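Long-range contact in endo-beta-1,4-mannanase (Alicyclobacillus acidocaldarius, PDB 4CD8), which hydrolyses internal beta-1,4-mannosidic linkages of mannans, as a family GH113 glycoside hydrolase with a TIM-barrel fold: residues A[196-201]-A[223-228]. Numbering follows the deposited sequence.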
ATOM      1  N   ASP A 196      14.893  -0.384  -2.618  1.00 13.33           N
ATOM      2  CA  ASP A 196      15.183   0.814  -3.436  1.00 15.58           C
ATOM      3  C   ASP A 196      14.579   2.089  -2.920  1.00 15.96           C
ATOM      4  O   ASP A 196      15.091   3.180  -3.126  1.00 17.44           O
ATOM      5  CB  ASP A 196      14.751   0.560  -4.872  1.00 13.58           C
ATOM      6  CG  ASP A 196      15.375  -0.716  -5.432  1.00 17.71           C
ATOM      7  OD1 ASP A 196      16.587  -0.908  -5.224  1.00 20.20           O
ATOM      8  OD2 ASP A 196      14.701  -1.518  -6.072  1.00 16.06           O
ATOM      9  N   LEU A 197      13.391   1.951  -2.328  1.00 14.37           N
ATOM     10  CA  LEU A 197      12.608   3.082  -1.853  1.00 14.57           C
ATOM     11  C   LEU A 197      12.062   2.786  -0.476  1.00 14.44           C
ATOM     12  O   LEU A 197      11.544   1.691  -0.231  1.00 14.41           O
ATOM     13  CB  LEU A 197      11.402   3.360  -2.773  1.00 17.25           C
ATOM     14  CG  LEU A 197      11.742   3.694  -4.222  1.00 21.92           C
ATOM     15  CD1 LEU A 197      10.579   3.359  -5.141  1.00 22.87           C
ATOM     16  CD2 LEU A 197      12.115   5.168  -4.305  1.00 25.67           C
ATOM     17  N   ILE A 198      12.149   3.769   0.394  1.00 14.65           N
ATOM     18  CA  ILE A 198      11.534   3.668   1.721  1.00 15.38           C
ATOM     19  C   ILE A 198      10.086   4.096   1.564  1.00 14.74           C
ATOM     20  O   ILE A 198       9.836   5.092   0.929  1.00 14.58           O
ATOM     21  CB  ILE A 198      12.235   4.620   2.727  1.00 16.76           C
ATOM     22  CG1 ILE A 198      13.665   4.152   2.954  1.00 17.12           C
ATOM     23  CG2 ILE A 198      11.551   4.621   4.052  1.00 16.53           C
ATOM     24  CD1 ILE A 198      14.533   5.111   3.740  1.00 20.26           C
ATOM     25  N   SER A 199       9.134   3.327   2.125  1.00 14.21           N
ATOM     26  CA  SER A 199       7.740   3.794   2.127  1.00 14.25           C
ATOM     27  C   SER A 199       7.006   3.470   3.394  1.00 15.15           C
ATOM     28  O   SER A 199       7.391   2.583   4.145  1.00 14.29           O
ATOM     29  CB  SER A 199       6.965   3.213   0.944  1.00 14.68           C
ATOM     30  OG  SER A 199       6.768   1.816   1.038  1.00 14.87           O
ATOM     31  N   SER A 200       5.940   4.254   3.643  1.00 14.68           N
ATOM     32  CA  SER A 200       5.185   4.035   4.853  1.00 14.26           C
ATOM     33  C   SER A 200       3.694   4.226   4.637  1.00 14.19           C
ATOM     34  O   SER A 200       3.265   4.758   3.628  1.00 14.16           O
ATOM     35  CB  SER A 200       5.647   4.934   5.990  1.00 16.48           C
ATOM     36  OG  SER A 200       5.437   6.277   5.661  1.00 18.81           O
ATOM     37  N   SER A 201       2.934   3.703   5.604  1.00 16.15           N
ATOM     38  CA  SER A 201       1.484   3.905   5.684  1.00 16.81           C
ATOM     39  C   SER A 201       1.302   5.121   6.540  1.00 15.40           C
ATOM     40  O   SER A 201       1.212   5.026   7.746  1.00 19.22           O
ATOM     41  CB  SER A 201       0.800   2.680   6.305  1.00 16.39           C
ATOM     42  OG  SER A 201       0.838   1.586   5.405  1.00 16.56           O
ATOM     43  N   HIS A 223      19.439   7.254   5.469  1.00 17.75           N
ATOM     44  CA  HIS A 223      19.563   6.024   4.716  1.00 18.02           C
ATOM     45  C   HIS A 223      19.944   6.257   3.266  1.00 19.07           C
ATOM     46  O   HIS A 223      20.136   5.298   2.527  1.00 20.07           O
ATOM     47  CB  HIS A 223      18.253   5.228   4.811  1.00 18.34           C
ATOM     48  CG  HIS A 223      17.953   4.783   6.212  1.00 18.01           C
ATOM     49  ND1 HIS A 223      18.513   3.652   6.767  1.00 18.66           N
ATOM     50  CD2 HIS A 223      17.210   5.348   7.191  1.00 16.97           C
ATOM     51  CE1 HIS A 223      18.134   3.540   8.025  1.00 16.00           C
ATOM     52  NE2 HIS A 223      17.312   4.537   8.294  1.00 18.07           N
ATOM     53  N   GLU A 224      20.008   7.521   2.863  1.00 19.44           N
ATOM     54  CA  GLU A 224      20.343   7.916   1.472  1.00 20.89           C
ATOM     55  C   GLU A 224      19.430   7.189   0.477  1.00 21.36           C
ATOM     56  O   GLU A 224      19.880   6.577  -0.483  1.00 25.24           O
ATOM     57  CB  GLU A 224      21.831   7.681   1.195  1.00 22.96           C
ATOM     58  CG  GLU A 224      22.703   8.252   2.300  1.00 24.98           C
ATOM     59  CD  GLU A 224      24.162   8.363   1.931  1.00 37.02           C
ATOM     60  OE1 GLU A 224      24.783   7.309   1.703  1.00 36.35           O
ATOM     61  OE2 GLU A 224      24.682   9.498   1.915  1.00 51.58           O
ATOM     62  N   LYS A 225      18.134   7.197   0.777  1.00 19.96           N
ATOM     63  CA  LYS A 225      17.129   6.589  -0.072  1.00 17.62           C
ATOM     64  C   LYS A 225      15.974   7.565  -0.155  1.00 16.74           C
ATOM     65  O   LYS A 225      15.683   8.245   0.846  1.00 22.13           O
ATOM     66  CB  LYS A 225      16.497   5.333   0.567  1.00 26.55           C
ATOM     67  CG  LYS A 225      17.406   4.163   0.855  1.00 31.62           C
ATOM     68  CD  LYS A 225      17.472   3.246  -0.333  1.00 25.09           C
ATOM     69  CE  LYS A 225      18.518   2.189  -0.101  1.00 17.27           C
ATOM     70  NZ  LYS A 225      18.876   1.681  -1.407  1.00 21.39           N
ATOM     71  N   PRO A 226      15.281   7.605  -1.311  1.00 18.57           N
ATOM     72  CA  PRO A 226      14.035   8.382  -1.287  1.00 18.59           C
ATOM     73  C   PRO A 226      12.956   7.710  -0.457  1.00 18.46           C
ATOM     74  O   PRO A 226      12.978   6.495  -0.249  1.00 17.46           O
ATOM     75  CB  PRO A 226      13.579   8.404  -2.744  1.00 20.47           C
ATOM     76  CG  PRO A 226      14.798   7.981  -3.513  1.00 24.77           C
ATOM     77  CD  PRO A 226      15.496   6.991  -2.620  1.00 23.25           C
ATOM     78  N   LEU A 227      12.037   8.538  -0.015  1.00 17.57           N
ATOM     79  CA  LEU A 227      10.923   8.098   0.815  1.00 15.43           C
ATOM     80  C   LEU A 227       9.599   8.526   0.190  1.00 15.73           C
ATOM     81  O   LEU A 227       9.445   9.682  -0.209  1.00 18.31           O
ATOM     82  CB  LEU A 227      11.044   8.678   2.235  1.00 17.00           C
ATOM     83  CG  LEU A 227      10.008   8.221   3.295  1.00 17.72           C
ATOM     84  CD1 LEU A 227      10.686   8.247   4.668  1.00 20.28           C
ATOM     85  CD2 LEU A 227       8.695   9.017   3.322  1.00 18.20           C
ATOM     86  N   PHE A 228       8.611   7.601   0.162  1.00 16.48           N
ATOM     87  CA  PHE A 228       7.284   7.998  -0.237  1.00 15.80           C
ATOM     88  C   PHE A 228       6.252   7.258   0.594  1.00 14.93           C
ATOM     89  O   PHE A 228       6.597   6.434   1.437  1.00 15.91           O
ATOM     90  CB  PHE A 228       7.079   7.785  -1.732  1.00 17.32           C
ATOM     91  CG  PHE A 228       6.836   6.352  -2.139  1.00 14.64           C
ATOM     92  CD1 PHE A 228       7.866   5.454  -2.245  1.00 17.36           C
ATOM     93  CD2 PHE A 228       5.531   5.903  -2.407  1.00 16.64           C
ATOM     94  CE1 PHE A 228       7.634   4.133  -2.644  1.00 13.50           C
ATOM     95  CE2 PHE A 228       5.295   4.602  -2.806  1.00 15.74           C
ATOM     96  CZ  PHE A 228       6.355   3.709  -2.934  1.00 15.77           C
TER
HETATM   97  O   HOH W   1      17.617   3.519  -3.888  1.00 27.93           O
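The carbonyl oxygen of Ile198 accepts one hydrogen bond from the facing strand, with Phe228 N to Ile198 O at 2.9 Å, and is also approached by Leu227 CA in a CA-H...O contact. Toward the same neighbour Ile198 also gives its N-H, with Ile198 N to Pro226 O at 2.9 Å, and both hydrogen bonds are close to straight (158° and 159° at the hydrogen, in that order). A longer third rung, Ser200 N to Phe228 O at 3.2 Å, completes the alternation that identifies parallel pairing, with Ile198 beside Leu227 and Ser199 beside Phe228.

The two faces of this ladder differ. On one, the branches of Ile198 divide the work: CG2, anti to the backbone N, meets Leu227 CD1 at 3.8 Å, while CD1 at the end of the other branch reaches Lys225 CB at 3.7 Å and also touches His223 CB. An alanine at Ile198 would probably open a gap beside Leu227 CD1 and the CB atoms of Lys225 and His223. On the opposite face Phe228 CG lies between the backbone N and the carbonyl carbon (chi1 77°), which sets the ring beside Ser199: Ser199 CB sits over one ring face, a CH-pi contact 3.9 Å from the centroid, and Leu197 CB lies in plane at the ring's edge. Leu197 CD2 also packs on Pro226 CB.

At the ladder's start a water donates to Asp196 O at 2.7 Å and weakly accepts from Lys225 NZ, whose direct hydrogen bond goes to Val195 O.

The parallel pairing across helix 209-223 makes this a beta-alpha-beta crossover, right-handed as in TIM barrels: strand 197-201 is followed, after a loop, by helix 209-223, a Schellman motif at Glu224 ends that helix, and strand 227-232 returns parallel, the pair flanked by strands 176-182 and 275-283.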